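Local coordinates for protein glycerophosphodiester phosphodiesterase (Parabacteroides distasonis, PDB 3NO3) that is a TIM-barrel protein of the glycerophosphoryl diester phosphodiesterase family that carries a magnesium ion held by acidic side chains, at residues N113-A116 / A117-S120; S137-M140 / D141-K144; C143-F146 / I147-C150; E161-P164 / M165-K168. All coordinates share one frame; numbering follows the deposited sequence. Where two conformers were deposited one is given.

Overall arrangement
Following the chain from the N terminus, contact 1 comes first, on helix 110-126, which links parallel strands 99-104 and 133-137 of the barrel. Contact 2 then closes the turn from strand 133-137 into helix 140-149, and contact 3 takes over on the same helix, sharing Cys143 and Lys144 with it and running to its C-terminal end. Contact 4 closes the corresponding turn one unit later, between strand 155-157 and helix 164-169. All four are local and follow in series. Contacts 2 and 3 pack against contact 1 where helices 110-126 and 140-149 meet, while contact 4 touches contact 2 through Leu162 and Met140.

Contact 1: residues N113-A116 / A117-S120; sequences NRDA and ARLS
The carbonyl oxygen of Ala116 is gripped twice by Ser120: its OG lies 2.8 Å from Ala116 O, and its backbone N donates to the same atom in the ordinary i to i+4 helical bond. The two donors come from opposite faces of the carbonyl plane, the hydroxyl standing above it. Ser120 can do this because its OG is swung back beside its own backbone N (chi1 -70°), over the preceding turn of helix 110-126. On another side of the helix the side chains of Asp115 and Arg118 run alongside one another in an i to i+3 salt bridge. Arg118 NH1 donates to Asp115 OD1 at 2.8 Å in a nearly straight bond, meeting the oxygen on its anti side, while Arg118 NH2 adds a weak bond at 3.3 Å to that same OD1. The bend of the arginine chain at chi3 (59°) brings the guanidinium round to the acid, whose carboxylate plane stands 70° from it. Ala116 and Ala117 turn small methyls onto Leu104 of strand 99-104. With its hydroxyl spent on Ala116 O, the buried Ser120 brings no unsatisfied proton to the barrel side of the helix, and the partly exposed ion pair leaves both charges with a partner one turn apart.

Contact 2: residues S137-M140 / D141-K144; sequences SFNM and DACK
An N-cap opens helix 140-149: Asn139 OD1 accepts from Ala142 N at 2.9 Å, in the amide plane and on a lone pair. Asn139 CG stands anti to its backbone N (chi1 -170°), which carries the amide across the first turn. Behind the cap, the backbone N of Asn139 donates to Ser137 OG at 3.0 Å, an ST turn at the end of strand 133-137; the same hydroxyl also bonds Leu104 O of the adjoining strand. The other end of the amide is held as well, since Asn139 ND2 donates to a water 3.0 Å away, and that water donates to Asp141 OD2 at 2.6 Å; Ser106 OG is a further partner of ND2. Along the first turn, the selenium of Met140 (a selenomethionine) lies 3.9 Å from Lys144 CG, where the two side chains slant across each other. Cys143 SG sits 3.7 Å from Ser137 CB, packing the helix back onto the strand end. With OD1 on a helix N-H and ND2 on a water and a serine, the amide's flip is fixed. Asp141, beside the amino end of the helix, would probably be favoured by the dipole there, and its water ties it to the cap.

Contact 3: residues C143-F146 / I147-C150; sequences CKEF and IRLC
Regular i to i+4 bonds run down the last turns of helix 140-149, ending with Cys150 N on Phe146 O at 2.8 Å, and Cys150 is the first residue to leave helical angles. On one side of these turns Arg148 holds Glu145 side-on with two nitrogens, one for each carboxylate oxygen. Arg148 NE reaches Glu145 OE1 at 2.9 Å in an almost straight bond, though it meets that oxygen from above the carboxylate plane. Arg148 NH2 reaches Glu145 OE2 at 2.6 Å on the syn side, the shorter arm of the salt bridge. The two flat groups are therefore skewed, 45° apart, rather than coplanar. Both side chains start anti to their backbone N and then bend, the glutamate at chi2 (63°) and the arginine at chi3 (76°), which brings them alongside. Leu149 crosses the glutamate, its CD1 lying 3.9 Å from Glu145 CG, and lends an apolar flank to the acid. Ile147 folds CG1 back over the preceding turn, 3.3 Å from Cys143 O. Further round the helix, Phe146 stacks on Tyr135 of strand 133-137 and also touches Val155 of strand 155-157. Ala117 and Val121 of helix 110-126 meet that ring as well, and Ala117 touches Glu145, so the helix is wedged between its neighbouring helix and the barrel wall.

Contact 4: residues E161-P164 / M165-K168; sequences ELSP and MELK
Ser163 and Glu166 bond each other reciprocally in a capping box at the start of helix 164-169. Ser163 N donates to Glu166 OE1 at 2.9 Å, almost straight (172°) and onto the anti lone pair of that oxygen. In return Glu166 N donates to Ser163 OG at 3.1 Å. The hydroxyl gets there by sitting between its own backbone N and carbonyl carbon (chi1 70°), while the glutamate chain runs out extended beyond CG and lays its carboxylate beside the turn. A water donates to Glu166 OE1 at 2.5 Å and also to Glu161 O at 2.9 Å, bridging the acid to the incoming loop. Leu162 crosses that acid at about a right angle, its CD2 resting 3.6 Å from Glu166 OE1, and its CB packs 3.9 Å from Leu167 CD2. Just outside this shell, Glu161 OE2 is tied to Tyr157 OH and Leu162 O takes a bond from Tyr177 OH, both tyrosines belonging to barrel strands. Leu162 and Leu167 rest together on Tyr157 of strand 155-157, Leu167 continues onto Leu175 of strand 174-178, and Pro164 fits against Trp188 and Cys192, joining the turn to helix 188-194.

Contact 1: residues N113-A116 / A117-S120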
loop_
_atom_site.group_PDB
_atom_site.type_symbol
_atom_site.label_atom_id
_atom_site.label_comp_id
_atom_site.label_asym_id
_atom_site.label_seq_id
_atom_site.Cartn_x
_atom_site.Cartn_y
_atom_site.Cartn_z
ATOM N N ASN A 113 -9.818 14.877 -0.116
ATOM C CA ASN A 113 -9.451 13.544 -0.584
ATOM C C ASN A 113 -9.405 13.450 -2.089
ATOM O O ASN A 113 -8.449 12.844 -2.616
ATOM C CB ASN A 113 -10.349 12.464 -0.009
ATOM C CG ASN A 113 -9.998 12.159 1.430
ATOM O OD1 ASN A 113 -8.985 11.523 1.664
ATOM N ND2 ASN A 113 -10.799 12.635 2.390
ATOM N N ARG A 114 -10.370 14.075 -2.778
ATOM C CA ARG A 114 -10.331 14.107 -4.250
ATOM C C ARG A 114 -9.145 14.840 -4.810
ATOM O O ARG A 114 -8.502 14.370 -5.780
ATOM C CB ARG A 114 -11.595 14.695 -4.841
ATOM C CG ARG A 114 -12.758 13.760 -4.651
ATOM C CD ARG A 114 -13.990 14.154 -5.503
ATOM N NE ARG A 114 -14.916 14.950 -4.712
ATOM C CZ ARG A 114 -15.858 14.486 -3.871
ATOM N NH1 ARG A 114 -16.059 13.173 -3.649
ATOM N NH2 ARG A 114 -16.601 15.364 -3.220
ATOM N N ASP A 115 -8.848 15.990 -4.207
ATOM C CA ASP A 115 -7.662 16.750 -4.582
ATOM C C ASP A 115 -6.353 15.972 -4.369
ATOM O O ASP A 115 -5.520 15.965 -5.267
ATOM C CB ASP A 115 -7.590 18.083 -3.884
ATOM C CG ASP A 115 -8.703 19.051 -4.305
ATOM O OD1 ASP A 115 -9.237 19.001 -5.419
ATOM O OD2 ASP A 115 -9.040 19.874 -3.457
ATOM N N ALA A 116 -6.225 15.258 -3.258
ATOM C CA ALA A 116 -5.025 14.472 -2.971
ATOM C C ALA A 116 -4.897 13.308 -3.966
ATOM O O ALA A 116 -3.787 13.010 -4.466
ATOM C CB ALA A 116 -5.039 13.980 -1.511
ATOM N N ALA A 117 -6.034 12.697 -4.323
ATOM C CA ALA A 117 -6.031 11.630 -5.314
ATOM C C ALA A 117 -5.680 12.132 -6.734
ATOM O O ALA A 117 -4.873 11.509 -7.412
ATOM C CB ALA A 117 -7.345 10.882 -5.305
ATOM N N ARG A 118 -6.271 13.234 -7.152
ATOM C CA ARG A 118 -5.904 13.850 -8.428
ATOM C C ARG A 118 -4.402 14.166 -8.497
ATOM O O ARG A 118 -3.738 13.814 -9.478
ATOM C CB ARG A 118 -6.721 15.124 -8.671
ATOM C CG ARG A 118 -6.486 15.730 -10.076
ATOM C CD ARG A 118 -7.126 17.081 -10.340
ATOM N NE ARG A 118 -6.636 18.086 -9.391
ATOM C CZ ARG A 118 -7.269 18.497 -8.285
ATOM N NH1 ARG A 118 -8.481 18.028 -7.914
ATOM N NH2 ARG A 118 -6.673 19.410 -7.518
ATOM N N LEU A 119 -3.861 14.806 -7.452
ATOM C CA LEU A 119 -2.447 15.190 -7.472
ATOM C C LEU A 119 -1.533 13.960 -7.439
ATOM O O LEU A 119 -0.426 13.985 -7.994
ATOM C CB LEU A 119 -2.097 16.191 -6.375
ATOM C CG LEU A 119 -2.682 17.602 -6.501
ATOM C CD1 LEU A 119 -2.485 18.392 -5.180
ATOM C CD2 LEU A 119 -2.107 18.396 -7.616
ATOM N N SER A 120 -1.976 12.901 -6.751
ATOM C CA SER A 120 -1.265 11.635 -6.712
ATOM C C SER A 120 -1.174 11.013 -8.102
ATOM O O SER A 120 -0.083 10.682 -8.565
ATOM C CB SER A 120 -1.940 10.628 -5.769
ATOM O OG SER A 120 -1.810 10.996 -4.411
#

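Contact 2: residues S137-M140 / D141-K144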
loop_
_atom_site.group_PDB
_atom_site.type_symbol
_atom_site.label_atom_id
_atom_site.label_comp_id
_atom_site.label_asym_id
_atom_site.label_seq_id
_atom_site.Cartn_x
_atom_site.Cartn_y
_atom_site.Cartn_z
ATOM N N SER A 137 -6.732 2.679 -0.145
ATOM C CA SER A 137 -7.059 3.755 0.811
ATOM C C SER A 137 -8.162 3.306 1.760
ATOM O O SER A 137 -9.046 2.553 1.364
ATOM C CB SER A 137 -7.518 5.039 0.083
ATOM O OG SER A 137 -7.689 6.132 0.953
ATOM N N PHE A 138 -8.121 3.776 2.998
ATOM C CA PHE A 138 -9.294 3.699 3.867
ATOM C C PHE A 138 -10.419 4.618 3.469
ATOM O O PHE A 138 -11.541 4.420 3.946
ATOM C CB PHE A 138 -8.926 4.058 5.325
ATOM C CG PHE A 138 -8.123 2.967 6.022
ATOM C CD1 PHE A 138 -8.769 1.924 6.666
ATOM C CD2 PHE A 138 -6.744 2.982 6.015
ATOM C CE1 PHE A 138 -8.031 0.902 7.285
ATOM C CE2 PHE A 138 -6.008 1.984 6.661
ATOM C CZ PHE A 138 -6.658 0.954 7.283
ATOM N N ASN A 139 -10.115 5.666 2.694
ATOM C CA ASN A 139 -11.080 6.696 2.388
ATOM C C ASN A 139 -11.823 6.423 1.110
ATOM O O ASN A 139 -11.208 6.328 0.028
ATOM C CB ASN A 139 -10.377 8.067 2.260
ATOM C CG ASN A 139 -11.374 9.199 2.178
ATOM O OD1 ASN A 139 -11.832 9.566 1.083
ATOM N ND2 ASN A 139 -11.773 9.724 3.348
HETATM N N MSE A 140 -13.135 6.392 1.194
HETATM C CA MSE A 140 -13.953 6.052 0.034
HETATM C C MSE A 140 -13.947 7.126 -1.037
HETATM O O MSE A 140 -13.951 6.797 -2.214
HETATM C CB MSE A 140 -15.395 5.783 0.473
HETATM C CG MSE A 140 -16.351 5.386 -0.657
HETATM SE SE MSE A 140 -15.746 3.910 -1.789
HETATM C CE MSE A 140 -16.149 2.507 -0.533
ATOM N N ASP A 141 -13.897 8.395 -0.630
ATOM C CA ASP A 141 -13.823 9.511 -1.615
ATOM C C ASP A 141 -12.517 9.473 -2.409
ATOM O O ASP A 141 -12.541 9.671 -3.639
ATOM C CB ASP A 141 -14.068 10.867 -0.925
ATOM C CG ASP A 141 -15.417 10.912 -0.198
ATOM O OD1 ASP A 141 -16.430 10.850 -0.911
ATOM O OD2 ASP A 141 -15.453 10.972 1.042
ATOM N N ALA A 142 -11.401 9.131 -1.746
ATOM C CA ALA A 142 -10.130 8.948 -2.437
ATOM C C ALA A 142 -10.195 7.795 -3.452
ATOM O O ALA A 142 -9.793 7.964 -4.571
ATOM C CB ALA A 142 -8.979 8.687 -1.435
ATOM N N CYS A 143 -10.667 6.635 -3.008
ATOM C CA CYS A 143 -10.811 5.441 -3.864
ATOM C C CYS A 143 -11.672 5.737 -5.094
ATOM O O CYS A 143 -11.298 5.398 -6.184
ATOM C CB CYS A 143 -11.446 4.300 -3.087
ATOM S SG CYS A 143 -10.412 3.600 -1.740
ATOM N N LYS A 144 -12.810 6.393 -4.899
ATOM C CA LYS A 144 -13.704 6.682 -6.031
ATOM C C LYS A 144 -13.037 7.592 -7.072
ATOM O O LYS A 144 -13.184 7.381 -8.300
ATOM C CB LYS A 144 -15.025 7.299 -5.531
ATOM C CG LYS A 144 -16.029 6.303 -4.891
ATOM C CD LYS A 144 -17.244 7.091 -4.317
ATOM C CE LYS A 144 -18.405 6.223 -4.008
ATOM N NZ LYS A 144 -19.467 7.069 -3.368
HETATM O O HOH W 1 -13.830 11.818 2.950
#

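Contact 3: residues C143-F146 / I147-C150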
loop_
_atom_site.group_PDB
_atom_site.type_symbol
_atom_site.label_atom_id
_atom_site.label_comp_id
_atom_site.label_asym_id
_atom_site.label_seq_id
_atom_site.Cartn_x
_atom_site.Cartn_y
_atom_site.Cartn_z
ATOM N N CYS A 143 -10.667 6.635 -3.008
ATOM C CA CYS A 143 -10.811 5.441 -3.864
ATOM C C CYS A 143 -11.672 5.737 -5.094
ATOM O O CYS A 143 -11.298 5.398 -6.184
ATOM C CB CYS A 143 -11.446 4.300 -3.087
ATOM S SG CYS A 143 -10.412 3.600 -1.740
ATOM N N LYS A 144 -12.810 6.393 -4.899
ATOM C CA LYS A 144 -13.704 6.682 -6.031
ATOM C C LYS A 144 -13.037 7.592 -7.072
ATOM O O LYS A 144 -13.184 7.381 -8.300
ATOM C CB LYS A 144 -15.025 7.299 -5.531
ATOM C CG LYS A 144 -16.029 6.303 -4.891
ATOM C CD LYS A 144 -17.244 7.091 -4.317
ATOM C CE LYS A 144 -18.405 6.223 -4.008
ATOM N NZ LYS A 144 -19.467 7.069 -3.368
ATOM N N GLU A 145 -12.261 8.566 -6.600
ATOM C CA GLU A 145 -11.513 9.439 -7.515
ATOM C C GLU A 145 -10.399 8.704 -8.234
ATOM O O GLU A 145 -10.212 8.913 -9.421
ATOM C CB GLU A 145 -10.964 10.656 -6.747
ATOM C CG GLU A 145 -10.417 11.786 -7.637
ATOM C CD GLU A 145 -11.447 12.442 -8.558
ATOM O OE1 GLU A 145 -12.646 12.075 -8.587
ATOM O OE2 GLU A 145 -11.032 13.351 -9.312
ATOM N N PHE A 146 -9.671 7.810 -7.560
ATOM C CA PHE A 146 -8.699 6.966 -8.285
ATOM C C PHE A 146 -9.359 6.082 -9.372
ATOM O O PHE A 146 -8.899 5.998 -10.511
ATOM C CB PHE A 146 -7.930 6.049 -7.319
ATOM C CG PHE A 146 -6.872 6.744 -6.496
ATOM C CD1 PHE A 146 -5.838 7.462 -7.101
ATOM C CD2 PHE A 146 -6.845 6.574 -5.119
ATOM C CE1 PHE A 146 -4.821 8.066 -6.337
ATOM C CE2 PHE A 146 -5.871 7.213 -4.337
ATOM C CZ PHE A 146 -4.849 7.944 -4.956
ATOM N N ILE A 147 -10.484 5.487 -9.028
ATOM C CA ILE A 147 -11.246 4.672 -9.983
ATOM C C ILE A 147 -11.675 5.526 -11.208
ATOM O O ILE A 147 -11.505 5.101 -12.364
ATOM C CB ILE A 147 -12.465 3.999 -9.270
ATOM C CG1 ILE A 147 -11.977 2.908 -8.284
ATOM C CG2 ILE A 147 -13.466 3.372 -10.297
ATOM C CD1 ILE A 147 -13.024 2.543 -7.214
ATOM N N ARG A 148 -12.206 6.718 -10.946
ATOM C CA ARG A 148 -12.681 7.624 -11.997
ATOM C C ARG A 148 -11.534 8.100 -12.899
ATOM O O ARG A 148 -11.665 8.094 -14.111
ATOM C CB ARG A 148 -13.368 8.862 -11.384
ATOM C CG ARG A 148 -14.017 9.793 -12.404
ATOM C CD ARG A 148 -14.558 11.065 -11.734
ATOM N NE ARG A 148 -13.514 12.024 -11.380
ATOM C CZ ARG A 148 -12.884 12.851 -12.231
ATOM N NH1 ARG A 148 -13.132 12.843 -13.543
ATOM N NH2 ARG A 148 -11.959 13.709 -11.767
ATOM N N LEU A 149 -10.429 8.496 -12.293
ATOM C CA LEU A 149 -9.285 9.010 -13.024
ATOM C C LEU A 149 -8.506 7.919 -13.756
ATOM O O LEU A 149 -7.968 8.187 -14.832
ATOM C CB LEU A 149 -8.316 9.734 -12.085
ATOM C CG LEU A 149 -8.797 11.075 -11.552
ATOM C CD1 LEU A 149 -7.853 11.551 -10.555
ATOM C CD2 LEU A 149 -8.923 12.135 -12.709
ATOM N N CYS A 150 -8.436 6.721 -13.162
ATOM C CA CYS A 150 -7.635 5.629 -13.664
ATOM C C CYS A 150 -8.462 4.349 -13.764
ATOM O O CYS A 150 -8.238 3.381 -12.999
ATOM C CB CYS A 150 -6.435 5.392 -12.774
ATOM S SG CYS A 150 -5.352 6.814 -12.674
#

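Contact 4: residues E161-P164 / M165-K168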
loop_
_atom_site.group_PDB
_atom_site.type_symbol
_atom_site.label_atom_id
_atom_site.label_comp_id
_atom_site.label_asym_id
_atom_site.label_seq_id
_atom_site.Cartn_x
_atom_site.Cartn_y
_atom_site.Cartn_z
ATOM N N GLU A 161 -15.610 -3.050 5.476
ATOM C CA GLU A 161 -17.050 -3.238 5.750
ATOM C C GLU A 161 -17.882 -3.601 4.524
ATOM O O GLU A 161 -19.017 -3.951 4.676
ATOM C CB GLU A 161 -17.654 -2.018 6.492
ATOM C CG GLU A 161 -18.033 -0.779 5.647
ATOM C CD GLU A 161 -16.845 0.048 5.162
ATOM O OE1 GLU A 161 -15.691 -0.207 5.581
ATOM O OE2 GLU A 161 -17.067 0.981 4.356
ATOM N N LEU A 162 -17.317 -3.519 3.330
ATOM C CA LEU A 162 -18.056 -3.748 2.094
ATOM C C LEU A 162 -17.698 -5.119 1.542
ATOM O O LEU A 162 -16.519 -5.499 1.553
ATOM C CB LEU A 162 -17.748 -2.614 1.098
ATOM C CG LEU A 162 -18.374 -1.240 1.441
ATOM C CD1 LEU A 162 -18.023 -0.252 0.366
ATOM C CD2 LEU A 162 -19.923 -1.315 1.614
ATOM N N SER A 163 -18.709 -5.863 1.074
ATOM C CA SER A 163 -18.514 -7.196 0.516
ATOM C C SER A 163 -17.844 -7.057 -0.845
ATOM O O SER A 163 -17.867 -5.967 -1.438
ATOM C CB SER A 163 -19.852 -7.890 0.338
ATOM O OG SER A 163 -20.586 -7.276 -0.720
ATOM N N PRO A 164 -17.231 -8.146 -1.352
ATOM C CA PRO A 164 -16.642 -8.043 -2.705
ATOM C C PRO A 164 -17.640 -7.615 -3.787
ATOM O O PRO A 164 -17.300 -6.787 -4.632
ATOM C CB PRO A 164 -16.130 -9.454 -2.951
ATOM C CG PRO A 164 -15.751 -9.916 -1.593
ATOM C CD PRO A 164 -16.865 -9.424 -0.710
HETATM N N MSE A 165 -18.857 -8.134 -3.718
HETATM C CA MSE A 165 -19.902 -7.736 -4.634
HETATM C C MSE A 165 -20.130 -6.239 -4.588
HETATM O O MSE A 165 -20.179 -5.603 -5.646
HETATM C CB MSE A 165 -21.190 -8.487 -4.312
HETATM C CG MSE A 165 -22.418 -8.087 -5.125
HETATM SE SE MSE A 165 -22.158 -8.253 -7.071
HETATM C CE MSE A 165 -21.700 -10.139 -6.978
ATOM N N GLU A 166 -20.227 -5.678 -3.382
ATOM C CA GLU A 166 -20.438 -4.242 -3.204
ATOM C C GLU A 166 -19.251 -3.451 -3.767
ATOM O O GLU A 166 -19.431 -2.453 -4.469
ATOM C CB GLU A 166 -20.670 -3.899 -1.713
ATOM C CG GLU A 166 -22.048 -4.351 -1.179
ATOM C CD GLU A 166 -22.184 -4.172 0.322
ATOM O OE1 GLU A 166 -21.254 -4.565 1.062
ATOM O OE2 GLU A 166 -23.217 -3.617 0.757
ATOM N N LEU A 167 -18.051 -3.936 -3.497
ATOM C CA LEU A 167 -16.855 -3.303 -4.049
ATOM C C LEU A 167 -16.788 -3.353 -5.582
ATOM O O LEU A 167 -16.473 -2.330 -6.235
ATOM C CB LEU A 167 -15.607 -3.927 -3.433
ATOM C CG LEU A 167 -15.275 -3.669 -1.956
ATOM C CD1 LEU A 167 -14.009 -4.475 -1.534
ATOM C CD2 LEU A 167 -15.056 -2.165 -1.724
ATOM N N LYS A 168 -17.126 -4.501 -6.163
ATOM C CA LYS A 168 -17.081 -4.673 -7.616
ATOM C C LYS A 168 -18.022 -3.688 -8.289
ATOM O O LYS A 168 -17.654 -3.105 -9.281
ATOM C CB LYS A 168 -17.437 -6.112 -8.014
ATOM C CG LYS A 168 -17.238 -6.452 -9.497
ATOM C CD LYS A 168 -15.828 -6.320 -9.942
ATOM C CE LYS A 168 -15.722 -6.699 -11.389
ATOM N NZ LYS A 168 -14.501 -7.474 -11.637
HETATM O O HOH W 2 -21.462 -4.920 3.555
#